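Local coordinates for acetyl-CoA acetyltransferase (Mycobacterium smegmatis, PDB 4EGV), which is a monomeric thiolase-like protein with a thiolase fold that probably acts as an acyltransferase, at residues A[113-118]-A[380-385]; A[342-346]-A[371-375]; A[298-304]-A[412-418]. The contacts are given in a common frame with arbitrary orientation. Numbering follows the deposited sequence.

Interaction 1 of 3, residues A[113-118]-A[380-385]; sequences IGGQSP and GNNYSM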
ATOM      1  N   ILE A 113      -4.440 -11.805  -0.384  1.00 28.72           N
ATOM      2  CA  ILE A 113      -4.364 -10.625  -1.268  1.00 28.09           C
ATOM      3  C   ILE A 113      -4.019  -9.343  -0.484  1.00 27.38           C
ATOM      4  O   ILE A 113      -4.237  -9.266   0.720  1.00 26.50           O
ATOM      5  CB  ILE A 113      -5.715 -10.418  -2.105  1.00 28.32           C
ATOM      6  CG1 ILE A 113      -5.478  -9.672  -3.401  1.00 29.14           C
ATOM      7  CG2 ILE A 113      -6.822  -9.700  -1.293  1.00 27.00           C
ATOM      8  CD1 ILE A 113      -5.195 -10.557  -4.636  1.00 33.55           C
ATOM      9  N   GLY A 114      -3.451  -8.360  -1.195  1.00 26.95           N
ATOM     10  CA  GLY A 114      -3.453  -6.950  -0.779  1.00 25.85           C
ATOM     11  C   GLY A 114      -2.059  -6.392  -0.806  1.00 25.66           C
ATOM     12  O   GLY A 114      -1.117  -7.129  -0.633  1.00 25.38           O
ATOM     13  N   GLY A 115      -1.919  -5.096  -1.030  1.00 25.24           N
ATOM     14  CA  GLY A 115      -0.600  -4.444  -0.993  1.00 25.30           C
ATOM     15  C   GLY A 115       0.255  -4.413   0.298  1.00 25.06           C
ATOM     16  O   GLY A 115       1.438  -4.058   0.266  1.00 23.32           O
ATOM     17  N   GLN A 116      -0.372  -4.788   1.412  1.00 25.19           N
ATOM     18  CA  GLN A 116       0.277  -4.953   2.688  1.00 25.40           C
ATOM     19  C   GLN A 116       1.150  -6.214   2.748  1.00 25.42           C
ATOM     20  O   GLN A 116       2.088  -6.264   3.549  1.00 24.92           O
ATOM     21  CB  GLN A 116      -0.763  -4.941   3.834  1.00 25.37           C
ATOM     22  CG  GLN A 116      -1.443  -6.296   4.159  1.00 25.53           C
ATOM     23  CD  GLN A 116      -2.422  -6.777   3.077  1.00 25.61           C
ATOM     24  OE1 GLN A 116      -3.041  -5.985   2.355  1.00 25.74           O
ATOM     25  NE2 GLN A 116      -2.592  -8.085   2.995  1.00 24.85           N
ATOM     26  N   SER A 117       0.856  -7.201   1.896  1.00 25.24           N
ATOM     27  CA  SER A 117       1.383  -8.540   2.088  1.00 26.00           C
ATOM     28  C   SER A 117       2.883  -8.727   2.072  1.00 25.63           C
ATOM     29  O   SER A 117       3.372  -9.521   2.880  1.00 25.16           O
ATOM     30  CB  SER A 117       0.718  -9.579   1.197  1.00 26.52           C
ATOM     31  OG  SER A 117       0.902  -9.307  -0.173  1.00 28.57           O
ATOM     32  N   PRO A 118       3.627  -8.004   1.192  1.00 25.37           N
ATOM     33  CA  PRO A 118       5.092  -8.188   1.213  1.00 25.26           C
ATOM     34  C   PRO A 118       5.682  -7.856   2.581  1.00 25.19           C
ATOM     35  O   PRO A 118       6.554  -8.570   3.083  1.00 24.76           O
ATOM     36  CB  PRO A 118       5.576  -7.162   0.198  1.00 24.81           C
ATOM     37  CG  PRO A 118       4.432  -6.870  -0.600  1.00 24.37           C
ATOM     38  CD  PRO A 118       3.241  -6.996   0.202  1.00 24.61           C
ATOM     39  N   GLY A 380      -0.492  -3.091  -8.063  1.00 44.19           N
ATOM     40  CA  GLY A 380      -0.576  -2.710  -6.681  1.00 43.12           C
ATOM     41  C   GLY A 380      -0.302  -3.771  -5.645  1.00 41.96           C
ATOM     42  O   GLY A 380       0.046  -3.444  -4.513  1.00 42.02           O
ATOM     43  N   ASN A 381      -0.425  -5.029  -6.026  1.00 40.76           N
ATOM     44  CA  ASN A 381      -0.288  -6.091  -5.065  1.00 39.77           C
ATOM     45  C   ASN A 381       1.129  -6.412  -4.535  1.00 38.30           C
ATOM     46  O   ASN A 381       1.332  -6.605  -3.330  1.00 37.43           O
ATOM     47  CB  ASN A 381      -0.986  -7.346  -5.548  1.00 40.33           C
ATOM     48  CG  ASN A 381      -1.640  -8.065  -4.417  1.00 41.95           C
ATOM     49  OD1 ASN A 381      -1.076  -9.020  -3.859  1.00 42.55           O
ATOM     50  ND2 ASN A 381      -2.811  -7.570  -4.008  1.00 42.25           N
ATOM     51  N   ASN A 382       2.092  -6.474  -5.441  1.00 36.88           N
ATOM     52  CA  ASN A 382       3.462  -6.796  -5.092  1.00 35.41           C
ATOM     53  C   ASN A 382       4.407  -5.579  -5.054  1.00 34.66           C
ATOM     54  O   ASN A 382       5.607  -5.714  -4.961  1.00 34.07           O
ATOM     55  CB  ASN A 382       3.994  -7.896  -6.027  1.00 35.14           C
ATOM     56  CG  ASN A 382       5.161  -8.600  -5.444  1.00 33.97           C
ATOM     57  OD1 ASN A 382       5.055  -9.173  -4.370  1.00 31.35           O
ATOM     58  ND2 ASN A 382       6.299  -8.521  -6.104  1.00 31.45           N
ATOM     59  N   TYR A 383       3.849  -4.388  -5.100  1.00 34.63           N
ATOM     60  CA  TYR A 383       4.649  -3.175  -5.117  1.00 34.56           C
ATOM     61  C   TYR A 383       5.632  -3.015  -3.959  1.00 33.99           C
ATOM     62  O   TYR A 383       6.791  -2.720  -4.183  1.00 33.98           O
ATOM     63  CB  TYR A 383       3.768  -1.938  -5.177  1.00 35.03           C
ATOM     64  CG  TYR A 383       4.590  -0.702  -4.899  1.00 38.19           C
ATOM     65  CD1 TYR A 383       5.357  -0.111  -5.918  1.00 39.00           C
ATOM     66  CD2 TYR A 383       4.661  -0.155  -3.609  1.00 39.87           C
ATOM     67  CE1 TYR A 383       6.118   0.964  -5.675  1.00 41.68           C
ATOM     68  CE2 TYR A 383       5.444   0.943  -3.368  1.00 41.84           C
ATOM     69  CZ  TYR A 383       6.168   1.490  -4.406  1.00 43.39           C
ATOM     70  OH  TYR A 383       6.939   2.595  -4.196  1.00 46.39           O
ATOM     71  N   SER A 384       5.180  -3.197  -2.725  1.00 33.29           N
ATOM     72  CA  SER A 384       6.049  -2.990  -1.560  1.00 32.37           C
ATOM     73  C   SER A 384       7.255  -3.911  -1.475  1.00 31.85           C
ATOM     74  O   SER A 384       8.120  -3.717  -0.655  1.00 32.12           O
ATOM     75  CB  SER A 384       5.267  -3.031  -0.229  1.00 32.12           C
ATOM     76  OG  SER A 384       4.755  -1.758   0.123  1.00 32.06           O
HETATM   77  N   MSE A 385       7.347  -4.921  -2.299  1.00 31.61           N
HETATM   78  CA  MSE A 385       8.521  -5.737  -2.208  1.00 31.73           C
HETATM   79  C   MSE A 385       9.694  -5.119  -2.933  1.00 30.13           C
HETATM   80  O   MSE A 385      10.844  -5.385  -2.604  1.00 29.55           O
HETATM   81  CB  MSE A 385       8.250  -7.076  -2.802  1.00 32.64           C
HETATM   82  CG  MSE A 385       9.340  -8.019  -2.508  1.00 37.69           C
HETATM   83 SE   MSE A 385       8.542  -9.670  -2.418  1.00 48.43          SE
HETATM   84  CE  MSE A 385       7.858  -9.877  -4.192  1.00 50.44           C
TER

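Interaction 2 of 3, residues A[342-346]-A[371-375]; sequences LYSCF and GGLPF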
ATOM      1  N   LEU A 342       6.610   4.989   1.040  1.00 39.63           N
ATOM      2  CA  LEU A 342       5.209   4.979   1.434  1.00 39.70           C
ATOM      3  C   LEU A 342       4.358   4.541   0.258  1.00 39.52           C
ATOM      4  O   LEU A 342       4.541   4.987  -0.866  1.00 39.25           O
ATOM      5  CB  LEU A 342       4.785   6.362   1.979  1.00 39.65           C
ATOM      6  CG  LEU A 342       5.024   6.771   3.441  1.00 39.84           C
ATOM      7  CD1 LEU A 342       5.982   5.930   4.222  1.00 37.75           C
ATOM      8  CD2 LEU A 342       5.399   8.243   3.538  1.00 40.40           C
ATOM      9  N   TYR A 343       3.452   3.623   0.521  1.00 39.75           N
ATOM     10  CA  TYR A 343       2.632   3.068  -0.519  1.00 40.16           C
ATOM     11  C   TYR A 343       1.671   4.129  -1.077  1.00 40.70           C
ATOM     12  O   TYR A 343       0.969   4.819  -0.327  1.00 39.51           O
ATOM     13  CB  TYR A 343       1.874   1.886   0.046  1.00 40.18           C
ATOM     14  CG  TYR A 343       1.126   1.046  -0.955  1.00 39.84           C
ATOM     15  CD1 TYR A 343       1.634  -0.203  -1.355  1.00 40.12           C
ATOM     16  CD2 TYR A 343      -0.099   1.472  -1.489  1.00 39.49           C
ATOM     17  CE1 TYR A 343       0.967  -0.987  -2.261  1.00 40.83           C
ATOM     18  CE2 TYR A 343      -0.790   0.703  -2.407  1.00 41.38           C
ATOM     19  CZ  TYR A 343      -0.251  -0.536  -2.793  1.00 41.78           C
ATOM     20  OH  TYR A 343      -0.939  -1.318  -3.698  1.00 40.73           O
ATOM     21  N   SER A 344       1.613   4.198  -2.409  1.00 41.94           N
ATOM     22  CA  SER A 344       0.993   5.305  -3.135  1.00 42.96           C
ATOM     23  C   SER A 344       0.241   4.917  -4.408  1.00 43.72           C
ATOM     24  O   SER A 344       0.608   5.378  -5.499  1.00 44.70           O
ATOM     25  CB  SER A 344       2.091   6.327  -3.500  1.00 42.77           C
ATOM     26  OG  SER A 344       3.141   5.727  -4.257  1.00 41.56           O
ATOM     27  N   CYS A 345      -0.803   4.096  -4.330  1.00 44.12           N
ATOM     28  CA  CYS A 345      -1.561   3.844  -5.581  1.00 44.65           C
ATOM     29  C   CYS A 345      -2.339   5.154  -5.871  1.00 43.35           C
ATOM     30  O   CYS A 345      -2.389   5.661  -6.977  1.00 42.47           O
ATOM     31  CB  CYS A 345      -2.450   2.583  -5.471  1.00 45.25           C
ATOM     32  SG  CYS A 345      -2.838   1.607  -7.034  1.00 50.46           S
ATOM     33  N   PHE A 346      -2.870   5.724  -4.799  1.00 42.92           N
ATOM     34  CA  PHE A 346      -3.576   6.992  -4.807  1.00 41.71           C
ATOM     35  C   PHE A 346      -2.944   7.916  -3.764  1.00 40.53           C
ATOM     36  O   PHE A 346      -2.221   7.491  -2.902  1.00 40.03           O
ATOM     37  CB  PHE A 346      -5.051   6.719  -4.498  1.00 42.06           C
ATOM     38  CG  PHE A 346      -5.693   5.731  -5.450  1.00 42.61           C
ATOM     39  CD1 PHE A 346      -6.225   6.178  -6.666  1.00 42.24           C
ATOM     40  CD2 PHE A 346      -5.723   4.370  -5.163  1.00 42.79           C
ATOM     41  CE1 PHE A 346      -6.789   5.286  -7.571  1.00 41.82           C
ATOM     42  CE2 PHE A 346      -6.277   3.470  -6.050  1.00 41.46           C
ATOM     43  CZ  PHE A 346      -6.814   3.917  -7.259  1.00 42.23           C
ATOM     44  N   GLY A 371       9.483   5.254  -6.675  1.00 42.31           N
ATOM     45  CA  GLY A 371       8.849   6.079  -7.637  1.00 43.04           C
ATOM     46  C   GLY A 371       7.372   5.993  -7.477  1.00 43.83           C
ATOM     47  O   GLY A 371       6.688   6.804  -7.981  1.00 43.58           O
ATOM     48  N   GLY A 372       6.886   4.976  -6.786  1.00 44.71           N
ATOM     49  CA  GLY A 372       5.477   4.840  -6.511  1.00 45.79           C
ATOM     50  C   GLY A 372       4.643   4.250  -7.599  1.00 46.39           C
ATOM     51  O   GLY A 372       5.136   3.991  -8.646  1.00 46.40           O
ATOM     52  N   LEU A 373       3.364   4.061  -7.330  1.00 46.64           N
ATOM     53  CA  LEU A 373       2.532   3.144  -8.071  1.00 47.02           C
ATOM     54  C   LEU A 373       2.045   3.540  -9.445  1.00 47.59           C
ATOM     55  O   LEU A 373       2.293   2.855 -10.409  1.00 48.13           O
ATOM     56  CB  LEU A 373       1.399   2.596  -7.238  1.00 46.94           C
ATOM     57  CG  LEU A 373       1.609   1.141  -6.908  1.00 46.33           C
ATOM     58  CD1 LEU A 373       0.641   0.688  -5.988  1.00 45.48           C
ATOM     59  CD2 LEU A 373       1.633   0.278  -8.091  1.00 43.97           C
ATOM     60  N   PRO A 374       1.355   4.632  -9.578  1.00 47.11           N
ATOM     61  CA  PRO A 374       1.014   4.944 -10.930  1.00 46.38           C
ATOM     62  C   PRO A 374       2.295   4.777 -11.734  1.00 45.98           C
ATOM     63  O   PRO A 374       2.302   4.025 -12.692  1.00 46.45           O
ATOM     64  CB  PRO A 374       0.578   6.393 -10.846  1.00 46.37           C
ATOM     65  CG  PRO A 374       0.324   6.607  -9.519  1.00 46.54           C
ATOM     66  CD  PRO A 374       1.196   5.805  -8.729  1.00 46.90           C
ATOM     67  N   PHE A 375       3.358   5.455 -11.312  1.00 44.29           N
ATOM     68  CA  PHE A 375       4.505   5.756 -12.134  1.00 42.65           C
ATOM     69  C   PHE A 375       5.485   4.635 -12.314  1.00 41.57           C
ATOM     70  O   PHE A 375       6.013   4.462 -13.342  1.00 40.84           O
ATOM     71  CB  PHE A 375       5.218   7.013 -11.626  1.00 42.98           C
ATOM     72  CG  PHE A 375       4.310   8.111 -11.219  1.00 42.43           C
ATOM     73  CD1 PHE A 375       3.665   8.866 -12.144  1.00 42.27           C
ATOM     74  CD2 PHE A 375       4.073   8.375  -9.905  1.00 40.83           C
ATOM     75  CE1 PHE A 375       2.813   9.848 -11.739  1.00 42.01           C
ATOM     76  CE2 PHE A 375       3.248   9.341  -9.539  1.00 39.69           C
ATOM     77  CZ  PHE A 375       2.623  10.080 -10.442  1.00 40.57           C
TER

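Interaction 3 of 3, residues A[298-304]-A[412-418]; sequences GHADMKE and ASKYSVG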
ATOM      1  N   GLY A 298      12.081  -2.269  13.177  1.00 40.43           N
ATOM      2  CA  GLY A 298      10.721  -2.034  13.611  1.00 40.51           C
ATOM      3  C   GLY A 298       9.687  -2.619  12.701  1.00 40.48           C
ATOM      4  O   GLY A 298       9.920  -2.848  11.528  1.00 40.41           O
ATOM      5  N   HIS A 299       8.521  -2.860  13.263  1.00 40.48           N
ATOM      6  CA  HIS A 299       7.447  -3.445  12.501  1.00 40.74           C
ATOM      7  C   HIS A 299       6.143  -3.248  13.222  1.00 40.88           C
ATOM      8  O   HIS A 299       6.153  -3.125  14.420  1.00 41.17           O
ATOM      9  CB  HIS A 299       7.716  -4.926  12.286  1.00 40.47           C
ATOM     10  CG  HIS A 299       8.434  -5.582  13.427  1.00 39.43           C
ATOM     11  ND1 HIS A 299       7.778  -6.222  14.457  1.00 37.32           N
ATOM     12  CD2 HIS A 299       9.754  -5.701  13.694  1.00 37.90           C
ATOM     13  CE1 HIS A 299       8.668  -6.699  15.306  1.00 37.80           C
ATOM     14  NE2 HIS A 299       9.872  -6.384  14.874  1.00 37.67           N
ATOM     15  N   ALA A 300       5.044  -3.172  12.473  1.00 41.13           N
ATOM     16  CA  ALA A 300       3.685  -3.271  13.002  1.00 41.54           C
ATOM     17  C   ALA A 300       2.718  -3.624  11.871  1.00 42.01           C
ATOM     18  O   ALA A 300       2.991  -3.343  10.725  1.00 41.49           O
ATOM     19  CB  ALA A 300       3.273  -2.010  13.715  1.00 40.67           C
ATOM     20  N   ASP A 301       1.622  -4.292  12.207  1.00 43.05           N
ATOM     21  CA  ASP A 301       0.555  -4.603  11.269  1.00 44.50           C
ATOM     22  C   ASP A 301      -0.807  -4.144  11.843  1.00 44.62           C
ATOM     23  O   ASP A 301      -1.242  -4.614  12.884  1.00 44.54           O
ATOM     24  CB  ASP A 301       0.515  -6.110  10.906  1.00 44.88           C
ATOM     25  CG  ASP A 301       1.898  -6.699  10.517  1.00 47.71           C
ATOM     26  OD1 ASP A 301       2.526  -6.260   9.519  1.00 48.34           O
ATOM     27  OD2 ASP A 301       2.355  -7.643  11.200  1.00 49.63           O
HETATM   28  N   MSE A 302      -1.472  -3.232  11.151  1.00 44.95           N
HETATM   29  CA  MSE A 302      -2.765  -2.759  11.587  1.00 45.65           C
HETATM   30  C   MSE A 302      -3.870  -2.980  10.577  1.00 45.67           C
HETATM   31  O   MSE A 302      -3.610  -3.240   9.425  1.00 45.46           O
HETATM   32  CB  MSE A 302      -2.681  -1.293  11.988  1.00 45.93           C
HETATM   33  CG  MSE A 302      -1.853  -1.041  13.262  1.00 47.16           C
HETATM   34 SE   MSE A 302      -2.564  -1.837  14.911  1.00 48.76          SE
HETATM   35  CE  MSE A 302      -4.339  -0.988  14.980  1.00 48.94           C
ATOM     36  N   LYS A 303      -5.114  -2.892  11.032  1.00 46.35           N
ATOM     37  CA  LYS A 303      -6.285  -3.135  10.195  1.00 46.82           C
ATOM     38  C   LYS A 303      -7.443  -2.216  10.564  1.00 46.49           C
ATOM     39  O   LYS A 303      -7.713  -2.037  11.733  1.00 46.09           O
ATOM     40  CB  LYS A 303      -6.714  -4.592  10.331  1.00 47.14           C
ATOM     41  CG  LYS A 303      -8.032  -4.933   9.637  1.00 50.86           C
ATOM     42  CD  LYS A 303      -8.508  -6.338   9.986  1.00 55.38           C
ATOM     43  CE  LYS A 303      -7.431  -7.341   9.516  1.00 57.86           C
ATOM     44  NZ  LYS A 303      -7.295  -8.591  10.317  1.00 58.11           N
ATOM     45  N   GLU A 304      -8.117  -1.635   9.566  1.00 47.20           N
ATOM     46  CA  GLU A 304      -9.364  -0.868   9.758  1.00 47.65           C
ATOM     47  C   GLU A 304     -10.639  -1.724   9.708  1.00 48.32           C
ATOM     48  O   GLU A 304     -10.609  -2.851   9.228  1.00 47.71           O
ATOM     49  CB  GLU A 304      -9.462   0.239   8.735  1.00 47.32           C
ATOM     50  CG  GLU A 304      -8.348   1.258   8.811  1.00 48.84           C
ATOM     51  CD  GLU A 304      -8.566   2.370   9.875  1.00 51.76           C
ATOM     52  OE1 GLU A 304      -9.632   2.440  10.542  1.00 53.20           O
ATOM     53  OE2 GLU A 304      -7.653   3.203  10.047  1.00 52.30           O
ATOM     54  N   ALA A 412      -7.567   1.470   2.029  1.00 36.69           N
ATOM     55  CA  ALA A 412      -6.871   1.830   3.289  1.00 36.66           C
ATOM     56  C   ALA A 412      -7.197   0.880   4.446  1.00 36.46           C
ATOM     57  O   ALA A 412      -7.229   1.324   5.578  1.00 36.78           O
ATOM     58  CB  ALA A 412      -7.141   3.273   3.689  1.00 36.35           C
ATOM     59  N   SER A 413      -7.451  -0.404   4.152  1.00 36.06           N
ATOM     60  CA  SER A 413      -7.970  -1.373   5.150  1.00 35.61           C
ATOM     61  C   SER A 413      -6.852  -1.921   6.021  1.00 34.63           C
ATOM     62  O   SER A 413      -7.063  -2.265   7.149  1.00 34.26           O
ATOM     63  CB  SER A 413      -8.713  -2.558   4.498  1.00 35.90           C
ATOM     64  OG  SER A 413      -9.754  -2.156   3.671  1.00 36.28           O
ATOM     65  N   LYS A 414      -5.665  -2.014   5.447  1.00 33.74           N
ATOM     66  CA  LYS A 414      -4.544  -2.704   6.040  1.00 32.59           C
ATOM     67  C   LYS A 414      -3.251  -1.920   5.820  1.00 31.63           C
ATOM     68  O   LYS A 414      -2.999  -1.391   4.739  1.00 31.27           O
ATOM     69  CB  LYS A 414      -4.412  -4.102   5.437  1.00 32.56           C
ATOM     70  CG  LYS A 414      -5.161  -5.168   6.153  1.00 33.76           C
ATOM     71  CD  LYS A 414      -5.246  -6.379   5.267  1.00 36.83           C
ATOM     72  CE  LYS A 414      -6.026  -7.532   5.915  1.00 37.86           C
ATOM     73  NZ  LYS A 414      -5.606  -8.868   5.349  1.00 36.17           N
ATOM     74  N   TYR A 415      -2.438  -1.862   6.871  1.00 30.22           N
ATOM     75  CA  TYR A 415      -1.149  -1.217   6.814  1.00 28.57           C
ATOM     76  C   TYR A 415      -0.069  -1.949   7.616  1.00 27.44           C
ATOM     77  O   TYR A 415      -0.258  -2.345   8.750  1.00 25.97           O
ATOM     78  CB  TYR A 415      -1.290   0.211   7.259  1.00 28.60           C
ATOM     79  CG  TYR A 415      -0.377   1.119   6.535  1.00 27.64           C
ATOM     80  CD1 TYR A 415      -0.738   1.629   5.289  1.00 27.32           C
ATOM     81  CD2 TYR A 415       0.841   1.511   7.109  1.00 27.47           C
ATOM     82  CE1 TYR A 415       0.091   2.528   4.592  1.00 29.11           C
ATOM     83  CE2 TYR A 415       1.684   2.405   6.436  1.00 30.57           C
ATOM     84  CZ  TYR A 415       1.300   2.915   5.162  1.00 29.47           C
ATOM     85  OH  TYR A 415       2.126   3.787   4.491  1.00 27.86           O
ATOM     86  N   SER A 416       1.077  -2.139   6.979  1.00 26.90           N
ATOM     87  CA  SER A 416       2.194  -2.894   7.515  1.00 25.97           C
ATOM     88  C   SER A 416       3.421  -2.095   7.300  1.00 25.95           C
ATOM     89  O   SER A 416       3.677  -1.584   6.233  1.00 25.54           O
ATOM     90  CB  SER A 416       2.342  -4.245   6.832  1.00 25.44           C
ATOM     91  OG  SER A 416       1.400  -5.152   7.316  1.00 23.04           O
ATOM     92  N   VAL A 417       4.179  -1.974   8.360  1.00 26.62           N
ATOM     93  CA  VAL A 417       5.345  -1.124   8.360  1.00 26.92           C
ATOM     94  C   VAL A 417       6.559  -1.946   8.732  1.00 26.76           C
ATOM     95  O   VAL A 417       6.493  -2.794   9.567  1.00 26.08           O
ATOM     96  CB  VAL A 417       5.173   0.139   9.305  1.00 26.85           C
ATOM     97  CG1 VAL A 417       6.363   1.052   9.178  1.00 26.66           C
ATOM     98  CG2 VAL A 417       3.900   0.882   8.998  1.00 25.94           C
ATOM     99  N   GLY A 418       7.651  -1.711   8.037  1.00 27.54           N
ATOM    100  CA  GLY A 418       8.942  -2.214   8.409  1.00 28.50           C
ATOM    101  C   GLY A 418       9.981  -1.101   8.419  1.00 29.60           C
ATOM    102  O   GLY A 418       9.974  -0.199   7.589  1.00 29.54           O
TER

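Interaction 1 of 3, residues A[113-118]-A[380-385]
This is a buried contact between two loops and the first residues of the helices they lead into, close to the centre of the chain. Segment 113-118 leads into helix 117-130, and segment 380-385 into helix 383-397. In thiolases two such buried helices pack between the sheets of the two halves of the fold. The backbones come very close: the CA atoms of Gly115 and Asn381 are 4.4 Å apart. Gly115 CA sits 3.7 Å from Gly380 O and 3.7 Å from Asn381 O. The Asn381 side chain packs against Ile113 and Gly114. Pro118 adds the apolar part. Its CG is 3.9 Å from Ser384 CB, and its CB is 4.0 Å from CB of selenomethionine Met385. A type I turn runs from Gly114 to Ser117, and Ser117 bonds back to Gly114 O through both N (3.2 Å) and OG (3.0 Å). Gln116 NE2 bonds to Ile113 O at 3.0 Å. These bonds stay inside 113-118. Beyond the pair, Asn382 OD1 bonds to Thr74, and Gly380 O probably accepts a hydrogen bond from Tyr343. Glycine and proline let the two backbones come close, and the Asn381 side chain extends the join.

Interaction 2 of 3, residues A[342-346]-A[371-375]
Within the thiolase fold, this contact sets the loop after edge strand 337-342 against the first turn of the short helix 373-376. It is a close-packed contact in which Leu373 is the central side chain. The CA-to-CB bond of Leu373 points toward the loop. Its chi1 of -109° lies between the usual wells, while chi2 is t. This brings CD1 against two partners, 3.5 Å from Tyr343 CZ and 3.7 Å from Cys345 CB. Leu373 CB also lies 3.6 Å from Cys345 CA, so the leucine touches the backbone of the loop as well. Tyr343 is in the t rotamer, which brings the far end of its ring to the leucine. Its hydroxyl probably bonds to Gly380 O, in the loop before helix 383-397. Cys345 also has chi1 in t, which sets its SG beside the same methyl, 3.7 Å from Leu373 CD1. Ser344 has chi1 in p. This turns OG to Gly372 CA, at 3.4 Å. Gly372 is the N-cap residue of the helix. A CB there would clash with Ser344 OG, and its phi is positive, so the site suits glycine on both counts. Phe346 points away and stacks on Tyr195. Phe221 and Phe224 of helix 210-230 touch Pro374 and Ser344. The carbonyl of Ser344 meets two carbons at the start of the helix: its O lies 3.4 Å from Leu373 CB and 3.3 Å from Pro374 CD.

Interaction 3 of 3, residues A[298-304]-A[412-418]
Ser416 OG donates a short hydrogen bond of 2.7 Å to Asp301 OD1, linking two side chains on one face of an antiparallel strand pair in the mixed sheet of the thiolase fold. Backbone bonds hold the strands themselves. Ala300 and Val417 form a hydrogen-bonded pair, with Ala300 N to Val417 O at 3.3 Å and Val417 N to Ala300 O at 3.0 Å. Met302, a selenomethionine, pairs with Tyr415 in the same way: Met302 N to Tyr415 O is 2.8 Å, and Tyr415 N to Met302 O is 3.1 Å. Past the strand end, Glu304 N still reaches Ser413 O at 2.7 Å. The strand axes lie 4.7 Å apart at 175°. CA-H...O contacts fill the gaps, such as His299 CA to Val417 O at 3.2 Å. Helix 117-130 packs on the face of His299, Asp301 and Ser416. His299 ND1 bonds to Asp430, and its ring stacks on Trp427. The other face carries Ala300, Met302, Tyr415 and Val417. Helices 317-330 and 432-440 lie against parts of it. At the more open end, Lys303 and Lys414 run side by side, with Lys303 CE 3.9 Å from Lys414 CE.

Overall arrangement
All three contacts are largely buried, though Ile113 in interaction 1 and Lys303 in interaction 3 are exposed. Interaction 3 is regular strand pairing, rich in backbone hydrogen bonds. Interactions 1 and 2 join loops and helix starts and depend on close packing. Those two are tied by the probable bond of Tyr343 to Gly380, and helices 373-376 and 383-397 follow each other in the chain. Helix 117-130 starts in interaction 1 and packs on the Asp301 and Ser416 face of interaction 3. Gln116 adds to this, with its CD 3.6 Å from Lys414 CD. Tyr415 links interactions 2 and 3 more loosely, with its OH 4.2 Å from Tyr343 N; their centres are about 17 Å apart.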